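Local coordinates for uncharacterized conserved protein (Ruegeria pomeroyi DSS-3, PDB 3IUS) that is of unknown function but probably binds NAD(P) through a Rossmann-type domain, as in the NAD-dependent epimerase/dehydratase family, at residues L61-T71 and R91-L101. Numbering follows the deposited sequence.
Sequences LDGVTHLLIST and RAAQFRWVGYL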
loop_
_atom_site.group_PDB
_atom_site.type_symbol
_atom_site.label_atom_id
_atom_site.label_comp_id
_atom_site.label_asym_id
_atom_site.label_seq_id
_atom_site.Cartn_x
_atom_site.Cartn_y
_atom_site.Cartn_z
ATOM N N LEU A 61 -3.595 -6.411 -23.349
ATOM C CA LEU A 61 -3.978 -7.413 -22.363
ATOM C C LEU A 61 -3.703 -8.813 -22.880
ATOM O O LEU A 61 -3.975 -9.797 -22.195
ATOM C CB LEU A 61 -5.456 -7.272 -21.986
ATOM C CG LEU A 61 -5.820 -6.022 -21.187
ATOM C CD1 LEU A 61 -7.330 -5.878 -21.033
ATOM C CD2 LEU A 61 -5.136 -6.052 -19.830
ATOM N N ASP A 62 -3.159 -8.904 -24.089
ATOM C CA ASP A 62 -2.854 -10.206 -24.668
ATOM C C ASP A 62 -1.811 -10.954 -23.854
ATOM O O ASP A 62 -0.734 -10.423 -23.554
ATOM C CB ASP A 62 -2.372 -10.082 -26.112
ATOM C CG ASP A 62 -2.163 -11.437 -26.763
ATOM O OD1 ASP A 62 -3.135 -12.223 -26.815
ATOM O OD2 ASP A 62 -1.031 -11.722 -27.209
ATOM N N GLY A 63 -2.133 -12.195 -23.506
ATOM C CA GLY A 63 -1.221 -13.036 -22.753
ATOM C C GLY A 63 -1.093 -12.691 -21.278
ATOM O O GLY A 63 -0.316 -13.321 -20.559
ATOM N N VAL A 64 -1.849 -11.697 -20.820
ATOM C CA VAL A 64 -1.799 -11.295 -19.415
ATOM C C VAL A 64 -2.621 -12.237 -18.530
ATOM O O VAL A 64 -3.807 -12.472 -18.795
ATOM C CB VAL A 64 -2.303 -9.852 -19.217
ATOM C CG1 VAL A 64 -2.373 -9.510 -17.732
ATOM C CG2 VAL A 64 -1.415 -8.865 -19.961
ATOM N N THR A 65 -1.987 -12.771 -17.486
ATOM C CA THR A 65 -2.648 -13.713 -16.576
ATOM C C THR A 65 -2.967 -13.069 -15.228
ATOM O O THR A 65 -3.892 -13.475 -14.527
ATOM C CB THR A 65 -1.790 -14.989 -16.336
ATOM O OG1 THR A 65 -0.521 -14.626 -15.770
ATOM C CG2 THR A 65 -1.560 -15.738 -17.635
ATOM N N HIS A 66 -2.194 -12.054 -14.870
ATOM C CA HIS A 66 -2.347 -11.415 -13.581
ATOM C C HIS A 66 -2.386 -9.904 -13.771
ATOM O O HIS A 66 -1.624 -9.356 -14.568
ATOM C CB HIS A 66 -1.184 -11.794 -12.663
ATOM C CG HIS A 66 -1.156 -13.242 -12.280
ATOM N ND1 HIS A 66 -0.887 -14.249 -13.184
ATOM C CD2 HIS A 66 -1.350 -13.852 -11.088
ATOM C CE1 HIS A 66 -0.927 -15.415 -12.568
ATOM N NE2 HIS A 66 -1.211 -15.205 -11.295
ATOM N N LEU A 67 -3.286 -9.248 -13.043
ATOM C CA LEU A 67 -3.376 -7.788 -13.014
ATOM C C LEU A 67 -3.082 -7.248 -11.622
ATOM O O LEU A 67 -3.599 -7.753 -10.629
ATOM C CB LEU A 67 -4.781 -7.341 -13.423
ATOM C CG LEU A 67 -5.027 -6.641 -14.754
ATOM C CD1 LEU A 67 -4.185 -7.238 -15.868
ATOM C CD2 LEU A 67 -6.520 -6.668 -15.096
ATOM N N LEU A 68 -2.250 -6.216 -11.549
ATOM C CA LEU A 68 -2.033 -5.505 -10.296
ATOM C C LEU A 68 -2.308 -4.016 -10.515
ATOM O O LEU A 68 -1.915 -3.451 -11.537
ATOM C CB LEU A 68 -0.609 -5.725 -9.785
ATOM C CG LEU A 68 -0.244 -4.975 -8.497
ATOM C CD1 LEU A 68 -1.048 -5.502 -7.306
ATOM C CD2 LEU A 68 1.253 -5.052 -8.213
ATOM N N ILE A 69 -2.989 -3.388 -9.564
ATOM C CA ILE A 69 -3.366 -1.980 -9.688
ATOM C C ILE A 69 -2.874 -1.157 -8.509
ATOM O O ILE A 69 -3.344 -1.341 -7.388
ATOM C CB ILE A 69 -4.893 -1.821 -9.756
ATOM C CG1 ILE A 69 -5.493 -2.781 -10.788
ATOM C CG2 ILE A 69 -5.274 -0.369 -10.025
ATOM C CD1 ILE A 69 -5.195 -2.415 -12.211
ATOM N N SER A 70 -1.937 -0.247 -8.766
ATOM C CA SER A 70 -1.416 0.654 -7.740
ATOM C C SER A 70 -1.916 2.082 -7.952
ATOM O O SER A 70 -1.566 2.989 -7.198
ATOM C CB SER A 70 0.122 0.664 -7.756
ATOM O OG SER A 70 0.673 -0.600 -7.430
ATOM N N THR A 71 -2.730 2.278 -8.982
ATOM C CA THR A 71 -3.147 3.619 -9.385
ATOM C C THR A 71 -4.178 4.214 -8.427
ATOM O O THR A 71 -5.216 3.614 -8.185
ATOM C CB THR A 71 -3.731 3.610 -10.810
ATOM O OG1 THR A 71 -4.898 2.777 -10.843
ATOM C CG2 THR A 71 -2.709 3.071 -11.797
ATOM N N ARG A 91 -12.539 -9.697 -20.752
ATOM C CA ARG A 91 -11.494 -10.719 -20.626
ATOM C C ARG A 91 -11.409 -11.348 -19.229
ATOM O O ARG A 91 -10.425 -12.012 -18.906
ATOM C CB ARG A 91 -10.125 -10.126 -20.976
ATOM C CG ARG A 91 -9.934 -9.723 -22.428
ATOM C CD ARG A 91 -8.612 -8.979 -22.571
ATOM N NE ARG A 91 -8.262 -8.670 -23.955
ATOM C CZ ARG A 91 -7.401 -9.371 -24.683
ATOM N NH1 ARG A 91 -6.797 -10.433 -24.165
ATOM N NH2 ARG A 91 -7.142 -9.009 -25.933
ATOM N N ALA A 92 -12.432 -11.136 -18.407
ATOM C CA ALA A 92 -12.402 -11.565 -17.004
ATOM C C ALA A 92 -11.895 -12.991 -16.791
ATOM O O ALA A 92 -11.096 -13.245 -15.891
ATOM C CB ALA A 92 -13.776 -11.397 -16.371
ATOM N N ALA A 93 -12.358 -13.914 -17.630
ATOM C CA ALA A 93 -12.058 -15.331 -17.463
ATOM C C ALA A 93 -10.615 -15.723 -17.799
ATOM O O ALA A 93 -10.174 -16.819 -17.456
ATOM C CB ALA A 93 -13.042 -16.177 -18.269
ATOM N N GLN A 94 -9.869 -14.838 -18.453
ATOM C CA GLN A 94 -8.508 -15.203 -18.825
ATOM C C GLN A 94 -7.511 -14.908 -17.708
ATOM O O GLN A 94 -6.390 -15.410 -17.726
ATOM C CB GLN A 94 -8.091 -14.553 -20.145
ATOM C CG GLN A 94 -7.910 -13.058 -20.091
ATOM C CD GLN A 94 -7.920 -12.435 -21.470
ATOM O OE1 GLN A 94 -7.129 -11.544 -21.762
ATOM N NE2 GLN A 94 -8.820 -12.910 -22.332
ATOM N N PHE A 95 -7.930 -14.121 -16.722
ATOM C CA PHE A 95 -7.059 -13.820 -15.596
ATOM C C PHE A 95 -7.163 -14.892 -14.527
ATOM O O PHE A 95 -8.226 -15.476 -14.317
ATOM C CB PHE A 95 -7.403 -12.458 -14.985
ATOM C CG PHE A 95 -7.403 -11.331 -15.978
ATOM C CD1 PHE A 95 -6.226 -10.934 -16.595
ATOM C CD2 PHE A 95 -8.577 -10.668 -16.290
ATOM C CE1 PHE A 95 -6.222 -9.894 -17.513
ATOM C CE2 PHE A 95 -8.584 -9.629 -17.206
ATOM C CZ PHE A 95 -7.403 -9.241 -17.819
ATOM N N ARG A 96 -6.053 -15.156 -13.856
ATOM C CA ARG A 96 -6.055 -16.063 -12.716
ATOM C C ARG A 96 -6.178 -15.269 -11.424
ATOM O O ARG A 96 -6.608 -15.787 -10.397
ATOM C CB ARG A 96 -4.779 -16.906 -12.690
ATOM C CG ARG A 96 -4.571 -17.661 -11.386
ATOM C CD ARG A 96 -3.337 -18.543 -11.432
ATOM N NE ARG A 96 -3.061 -19.164 -10.140
ATOM C CZ ARG A 96 -3.754 -20.179 -9.637
ATOM N NH1 ARG A 96 -4.776 -20.683 -10.312
ATOM N NH2 ARG A 96 -3.431 -20.684 -8.454
ATOM N N TRP A 97 -5.807 -13.998 -11.485
ATOM C CA TRP A 97 -5.722 -13.208 -10.276
ATOM C C TRP A 97 -5.659 -11.731 -10.623
ATOM O O TRP A 97 -4.957 -11.337 -11.550
ATOM C CB TRP A 97 -4.469 -13.631 -9.518
ATOM C CG TRP A 97 -4.198 -12.926 -8.225
ATOM C CD1 TRP A 97 -4.559 -13.336 -6.973
ATOM C CD2 TRP A 97 -3.457 -11.712 -8.051
ATOM N NE1 TRP A 97 -4.099 -12.442 -6.030
ATOM C CE2 TRP A 97 -3.425 -11.434 -6.669
ATOM C CE3 TRP A 97 -2.827 -10.828 -8.928
ATOM C CZ2 TRP A 97 -2.778 -10.311 -6.144
ATOM C CZ3 TRP A 97 -2.192 -9.709 -8.407
ATOM C CH2 TRP A 97 -2.171 -9.466 -7.028
ATOM N N VAL A 98 -6.432 -10.934 -9.895
ATOM C CA VAL A 98 -6.366 -9.485 -9.999
ATOM C C VAL A 98 -6.239 -8.897 -8.603
ATOM O O VAL A 98 -6.996 -9.250 -7.703
ATOM C CB VAL A 98 -7.621 -8.909 -10.681
ATOM C CG1 VAL A 98 -7.621 -7.387 -10.591
ATOM C CG2 VAL A 98 -7.720 -9.391 -12.134
ATOM N N GLY A 99 -5.277 -8.004 -8.408
ATOM C CA GLY A 99 -5.117 -7.383 -7.113
ATOM C C GLY A 99 -5.292 -5.878 -7.190
ATOM O O GLY A 99 -4.608 -5.214 -7.967
ATOM N N TYR A 100 -6.225 -5.347 -6.407
ATOM C CA TYR A 100 -6.371 -3.904 -6.282
ATOM C C TYR A 100 -5.763 -3.448 -4.972
ATOM O O TYR A 100 -6.160 -3.911 -3.904
ATOM C CB TYR A 100 -7.840 -3.468 -6.352
ATOM C CG TYR A 100 -8.004 -1.981 -6.121
ATOM C CD1 TYR A 100 -7.565 -1.062 -7.067
ATOM C CD2 TYR A 100 -8.576 -1.495 -4.952
ATOM C CE1 TYR A 100 -7.690 0.298 -6.860
ATOM C CE2 TYR A 100 -8.709 -0.138 -4.737
ATOM C CZ TYR A 100 -8.269 0.755 -5.697
ATOM O OH TYR A 100 -8.393 2.106 -5.489
ATOM N N LEU A 101 -4.791 -2.543 -5.048
ATOM C CA LEU A 101 -4.217 -1.978 -3.840
ATOM C C LEU A 101 -5.076 -0.816 -3.343
ATOM O O LEU A 101 -5.235 0.200 -4.029
ATOM C CB LEU A 101 -2.768 -1.544 -4.063
ATOM C CG LEU A 101 -1.798 -2.650 -4.505
ATOM C CD1 LEU A 101 -0.371 -2.113 -4.597
ATOM C CD2 LEU A 101 -1.863 -3.857 -3.572
HETATM O O HOH W 1 -7.971 3.493 -7.898
HETATM O O HOH W 2 -4.237 1.616 -6.049
#
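Leu-67 CD2 sits over one face of the Phe-95 ring, 4.1 Å from its centroid, a CH-pi contact, and Leu-67 CD1 reaches Phe-95 CE1 at 3.7 Å. Val-64 CG1 also packs on Phe-95 CE1. Further out, Leu-61 CB rests on one face of the Arg-91 guanidinium. In the modelled conformer of Gln-94, Arg-91 NH1 gives a hydrogen bond to a lone pair of Gln-94 OE1 (2.7 Å). OE1 lies in the guanidinium plane, while the amide is turned about a right angle to it. Strands 66-69 and 97-101 run parallel, 3° apart, and helix 79-90 joins them in a beta-alpha-beta crossover of the Rossmann-like sheet. Backbone hydrogen bonds link them, among them Gly-99 N to Leu-67 O at 2.8 Å. On the sheet face of Leu-68, the His-66 and Trp-97 side chains cross at about a right angle, with His-66 CD2 3.5 Å from Trp-97 CB. Trp-97 CG is anti to the backbone N (chi1 -180°), and the indole lies over Gly-99 N. Trp-97 NE1 hydrogen-bonds to Ser-195 OG. On the face of Leu-67, Ile-69 CG2 meets the edge of Tyr-100 at CD1 (3.8 Å). Water 1 bridges Tyr-100 OH and Thr-71 O.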